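Local coordinates for protein CRISPR-associated endonuclease Cas1 (Thermotoga maritima, PDB 4XTK) that probably acts as a metal-dependent double-stranded DNA endonuclease in CRISPR adaptive immunity, working as a homodimer that joins with a Cas2 dimer, at residues E[158-162]-E[236-240]; E[189-193]-E[243-247]. Residue numbers count along the deposited sequence, not the author numbering.

Contact 1 (E[158-162]-E[236-240]); sequences AREEY and ELFKP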
loop_
_atom_site.group_PDB
_atom_site.type_symbol
_atom_site.label_atom_id
_atom_site.label_comp_id
_atom_site.label_asym_id
_atom_site.label_seq_id
_atom_site.Cartn_x
_atom_site.Cartn_y
_atom_site.Cartn_z
ATOM N N ALA E 158 7.607 33.486 4.706
ATOM C CA ALA E 158 6.520 34.124 3.968
ATOM C C ALA E 158 5.192 33.901 4.674
ATOM O O ALA E 158 4.391 34.822 4.824
ATOM C CB ALA E 158 6.451 33.592 2.547
ATOM N N ARG E 159 4.968 32.664 5.102
ATOM C CA ARG E 159 3.747 32.311 5.809
ATOM C C ARG E 159 3.601 33.150 7.081
ATOM O O ARG E 159 2.516 33.670 7.371
ATOM C CB ARG E 159 3.739 30.819 6.141
ATOM C CG ARG E 159 2.452 30.312 6.771
ATOM C CD ARG E 159 1.369 30.074 5.736
ATOM N NE ARG E 159 1.777 29.107 4.721
ATOM C CZ ARG E 159 1.084 28.845 3.617
ATOM N NH1 ARG E 159 -0.062 29.474 3.381
ATOM N NH2 ARG E 159 1.540 27.955 2.744
ATOM N N GLU E 160 4.698 33.297 7.824
ATOM C CA GLU E 160 4.662 34.018 9.094
ATOM C C GLU E 160 4.341 35.498 8.882
ATOM O O GLU E 160 3.591 36.095 9.654
ATOM C CB GLU E 160 5.985 33.860 9.838
ATOM N N GLU E 161 4.904 36.079 7.828
ATOM C CA GLU E 161 4.595 37.457 7.459
ATOM C C GLU E 161 3.140 37.573 7.009
ATOM O O GLU E 161 2.436 38.537 7.330
ATOM C CB GLU E 161 5.538 37.936 6.353
ATOM C CG GLU E 161 5.170 39.274 5.759
ATOM C CD GLU E 161 5.205 40.386 6.785
ATOM O OE1 GLU E 161 5.984 40.268 7.755
ATOM O OE2 GLU E 161 4.456 41.375 6.627
ATOM N N TYR E 162 2.703 36.574 6.256
ATOM C CA TYR E 162 1.335 36.495 5.794
ATOM C C TYR E 162 0.375 36.450 6.980
ATOM O O TYR E 162 -0.649 37.135 6.986
ATOM C CB TYR E 162 1.172 35.269 4.898
ATOM C CG TYR E 162 -0.239 34.769 4.752
ATOM C CD1 TYR E 162 -1.084 35.287 3.782
ATOM C CD2 TYR E 162 -0.723 33.763 5.576
ATOM C CE1 TYR E 162 -2.376 34.824 3.645
ATOM C CE2 TYR E 162 -2.012 33.295 5.448
ATOM C CZ TYR E 162 -2.832 33.827 4.481
ATOM O OH TYR E 162 -4.110 33.357 4.348
ATOM N N GLU E 236 -0.020 23.199 1.435
ATOM C CA GLU E 236 0.489 24.569 1.470
ATOM C C GLU E 236 -0.307 25.494 0.552
ATOM O O GLU E 236 -0.405 26.694 0.797
ATOM C CB GLU E 236 1.973 24.609 1.088
ATOM C CG GLU E 236 2.901 23.804 1.996
ATOM C CD GLU E 236 3.139 24.441 3.364
ATOM O OE1 GLU E 236 2.363 25.333 3.767
ATOM O OE2 GLU E 236 4.116 24.041 4.041
ATOM N N LEU E 237 -0.884 24.925 -0.498
ATOM C CA LEU E 237 -1.637 25.705 -1.467
ATOM C C LEU E 237 -3.005 26.106 -0.937
ATOM O O LEU E 237 -3.550 27.144 -1.312
ATOM C CB LEU E 237 -1.814 24.918 -2.767
ATOM C CG LEU E 237 -0.687 24.929 -3.803
ATOM C CD1 LEU E 237 0.555 24.215 -3.295
ATOM C CD2 LEU E 237 -1.173 24.312 -5.106
ATOM N N PHE E 238 -3.590 25.234 -0.126
ATOM C CA PHE E 238 -4.981 25.396 0.270
ATOM C C PHE E 238 -5.206 25.942 1.676
ATOM O O PHE E 238 -6.352 26.095 2.106
ATOM C CB PHE E 238 -5.690 24.063 0.077
ATOM C CG PHE E 238 -5.599 23.560 -1.326
ATOM C CD1 PHE E 238 -6.518 23.966 -2.274
ATOM C CD2 PHE E 238 -4.559 22.729 -1.715
ATOM C CE1 PHE E 238 -6.425 23.530 -3.578
ATOM C CE2 PHE E 238 -4.458 22.290 -3.010
ATOM C CZ PHE E 238 -5.391 22.691 -3.947
ATOM N N LYS E 239 -4.122 26.230 2.387
ATOM C CA LYS E 239 -4.219 26.745 3.750
ATOM C C LYS E 239 -5.011 28.068 3.845
ATOM O O LYS E 239 -5.836 28.230 4.753
ATOM C CB LYS E 239 -2.817 26.909 4.356
ATOM C CG LYS E 239 -2.254 25.637 4.976
ATOM C CD LYS E 239 -0.795 25.793 5.423
ATOM C CE LYS E 239 -0.350 24.567 6.222
ATOM N NZ LYS E 239 1.058 24.651 6.683
ATOM N N PRO E 240 -4.762 29.025 2.929
ATOM C CA PRO E 240 -5.598 30.231 2.993
ATOM C C PRO E 240 -7.097 30.018 2.732
ATOM O O PRO E 240 -7.912 30.477 3.532
ATOM C CB PRO E 240 -5.000 31.124 1.900
ATOM C CG PRO E 240 -3.603 30.666 1.764
ATOM C CD PRO E 240 -3.642 29.191 1.985
#

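Contact 2 (E[189-193]-E[243-247]); sequences ANTLI and VDRLF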
loop_
_atom_site.group_PDB
_atom_site.type_symbol
_atom_site.label_atom_id
_atom_site.label_comp_id
_atom_site.label_asym_id
_atom_site.label_seq_id
_atom_site.Cartn_x
_atom_site.Cartn_y
_atom_site.Cartn_z
ATOM N N ALA E 189 -5.918 31.636 18.646
ATOM C CA ALA E 189 -5.773 31.603 17.196
ATOM C C ALA E 189 -4.889 30.454 16.713
ATOM O O ALA E 189 -5.237 29.767 15.756
ATOM C CB ALA E 189 -5.229 32.931 16.695
ATOM N N ASN E 190 -3.754 30.236 17.370
ATOM C CA ASN E 190 -2.862 29.165 16.951
ATOM C C ASN E 190 -3.428 27.777 17.256
ATOM O O ASN E 190 -3.097 26.802 16.576
ATOM C CB ASN E 190 -1.480 29.325 17.586
ATOM C CG ASN E 190 -0.678 30.440 16.943
ATOM O OD1 ASN E 190 -0.293 30.344 15.780
ATOM N ND2 ASN E 190 -0.407 31.495 17.701
ATOM N N THR E 191 -4.286 27.684 18.263
ATOM C CA THR E 191 -4.984 26.433 18.537
ATOM C C THR E 191 -5.915 26.090 17.379
ATOM O O THR E 191 -6.052 24.927 16.997
ATOM C CB THR E 191 -5.797 26.510 19.837
ATOM O OG1 THR E 191 -4.910 26.736 20.937
ATOM C CG2 THR E 191 -6.568 25.215 20.065
ATOM N N LEU E 192 -6.549 27.118 16.822
ATOM C CA LEU E 192 -7.445 26.944 15.689
ATOM C C LEU E 192 -6.687 26.629 14.402
ATOM O O LEU E 192 -7.014 25.665 13.704
ATOM C CB LEU E 192 -8.306 28.193 15.500
ATOM C CG LEU E 192 -9.390 28.388 16.557
ATOM C CD1 LEU E 192 -10.018 29.754 16.404
ATOM C CD2 LEU E 192 -10.449 27.296 16.458
ATOM N N ILE E 193 -5.678 27.444 14.096
ATOM C CA ILE E 193 -4.878 27.247 12.893
ATOM C C ILE E 193 -4.256 25.847 12.887
ATOM O O ILE E 193 -4.307 25.145 11.878
ATOM C CB ILE E 193 -3.766 28.308 12.765
ATOM C CG1 ILE E 193 -4.368 29.715 12.751
ATOM C CG2 ILE E 193 -2.933 28.065 11.510
ATOM C CD1 ILE E 193 -5.314 29.958 11.605
ATOM N N VAL E 243 -8.392 26.727 5.628
ATOM C CA VAL E 243 -8.109 26.984 7.039
ATOM C C VAL E 243 -8.262 28.448 7.458
ATOM O O VAL E 243 -8.942 28.746 8.440
ATOM C CB VAL E 243 -6.686 26.539 7.406
ATOM C CG1 VAL E 243 -6.400 26.839 8.868
ATOM C CG2 VAL E 243 -6.501 25.058 7.107
ATOM N N ASP E 244 -7.626 29.355 6.721
ATOM C CA ASP E 244 -7.582 30.760 7.126
ATOM C C ASP E 244 -8.933 31.460 6.968
ATOM O O ASP E 244 -9.352 32.228 7.839
ATOM C CB ASP E 244 -6.510 31.510 6.333
ATOM C CG ASP E 244 -5.122 30.931 6.541
ATOM O OD1 ASP E 244 -4.914 30.209 7.541
ATOM O OD2 ASP E 244 -4.237 31.204 5.703
ATOM N N ARG E 245 -9.606 31.202 5.854
ATOM C CA ARG E 245 -10.950 31.719 5.652
ATOM C C ARG E 245 -11.862 31.274 6.791
ATOM O O ARG E 245 -12.651 32.059 7.318
ATOM C CB ARG E 245 -11.515 31.255 4.308
ATOM C CG ARG E 245 -13.015 31.476 4.155
ATOM C CD ARG E 245 -13.424 31.445 2.693
ATOM N NE ARG E 245 -12.767 32.503 1.927
ATOM C CZ ARG E 245 -12.174 32.321 0.751
ATOM N NH1 ARG E 245 -12.153 31.113 0.195
ATOM N NH2 ARG E 245 -11.602 33.346 0.129
ATOM N N LEU E 246 -11.726 30.012 7.176
ATOM C CA LEU E 246 -12.523 29.441 8.249
ATOM C C LEU E 246 -12.181 30.090 9.588
ATOM O O LEU E 246 -13.066 30.376 10.394
ATOM C CB LEU E 246 -12.302 27.935 8.313
ATOM C CG LEU E 246 -13.325 27.085 9.045
ATOM C CD1 LEU E 246 -14.696 27.310 8.437
ATOM C CD2 LEU E 246 -12.915 25.627 8.944
ATOM N N PHE E 247 -10.892 30.327 9.814
ATOM C CA PHE E 247 -10.422 30.923 11.064
ATOM C C PHE E 247 -10.977 32.327 11.265
ATOM O O PHE E 247 -11.482 32.654 12.341
ATOM C CB PHE E 247 -8.892 30.953 11.105
ATOM C CG PHE E 247 -8.335 31.982 12.038
ATOM C CD1 PHE E 247 -8.436 31.820 13.410
ATOM C CD2 PHE E 247 -7.717 33.120 11.544
ATOM C CE1 PHE E 247 -7.932 32.778 14.275
ATOM C CE2 PHE E 247 -7.208 34.083 12.406
ATOM C CZ PHE E 247 -7.315 33.910 13.771
#

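Contact 1 (E[158-162]-E[236-240])
Arg159 stretches its guanidinium across the gap between two helical segments and lies against the backbone and side chains of 236-240. Its reach is needed: the axes of 158-162 and 236-240 run parallel (1°) but stay 12.7 Å apart, with Arg159 and Glu236 CA atoms separated by 9.5 Å. Arg159 NH2 does double duty, forming a salt bridge with Glu236 OE1 at 2.9 Å and donating a hydrogen bond to Glu236 O at 3.0 Å (N-H...O angle 153°). Glu236 OE1 is shared, since Lys239 NZ lies 3.3 Å from it in a salt bridge with a weak hydrogen bond; Lys239 CD sits over one face of the guanidinium and Pro240 CD near its edge. Arg159 NH2 also salt-bridges Glu155 OE2, one turn earlier, while Lys239 NZ is hydrogen-bonded to Tyr201 OH. One turn on, Tyr162 CZ makes an apolar contact with Pro240 CG at 4.2 Å, and Tyr162 OH, hydrogen-bonded to Asp244, comes within van der Waals range of Pro240 CB at 3.4 Å. Glu155, Glu236 and His221 are the probable Mn(2+) ligands, by analogy with relatives, so the buried Arg159-Glu236-Lys239 network is probably part of the metal site of the largely helical Cas1 nuclease domain.

Contact 2 (E[189-193]-E[243-247])
Apolar contacts dominate between 189-193 and 243-247, and most converge on the ring of Phe247. The helices approach to 10.4 Å between axes and cross at 138°, so they run roughly antiparallel but well splayed. Nearest CA pairs are Ile193 with Val243 at 6.7 Å and Leu192 with Phe247 at 6.8 Å, closer than the axis separation because these residues lie on the facing sides.

The clearest directed interaction is a CH-pi contact: Ile193 CD1 lies 4.1 Å from the centroid of the Phe247 ring and 29° off its normal, hence over the face, with Phe247 CG at 3.7 Å from that methyl. Two further side chains meet the same ring, Leu192 CD1 near its edge at 4.0 Å from Phe247 CD1, and Ala189 CB at 3.6 Å from Phe247 CE1. Phe247 thus inserts beside residues one turn apart, Ala189 and Ile193, and contributes 85 Å² of the 258 Å² buried in total.

Val243, one turn before Phe247, extends the apolar seam: its CG1 is 4.3 Å from Ile193 CD1, and also meets the backbone at 4.0 Å from Ile193 O.

Polar chemistry is marginal here. Asp244 OD1 is 4.1 Å from Ile193 CD1, a van der Waals approach, while Asp244 OD2 is hydrogen-bonded to Tyr162 OH. No hydrogen bond joins the two segments. Leu192 and Leu246 both touch Phe278 of helix 272-287, extending the apolar cluster. The arrangement is a buried helix-helix interface in the hydrophobic core of the largely helical C-terminal domain of Cas1.

In the fold
Both contacts are buried and share helix 230-252: its residues 236-240 meet 158-162 and its residues 243-247 meet 189-193, with some crossing over, since Lys239 also touches helix 188-208 and Asp244 touches helix 148-166. Their centres are 12 Å apart, and their segments alternate along the chain. Two probable hydrogen bonds join them: Tyr162 OH to Asp244 OD2 at 2.5 Å, and Lys239 O to Asp244 N at 2.9 Å within the shared helix. Chemistry follows position. At the probable metal site, contact 1 spans widely spaced parallel axes mainly through charged groups; contact 2 brings obliquely crossed, roughly antiparallel segments (138°) closer through aliphatic and aromatic groups.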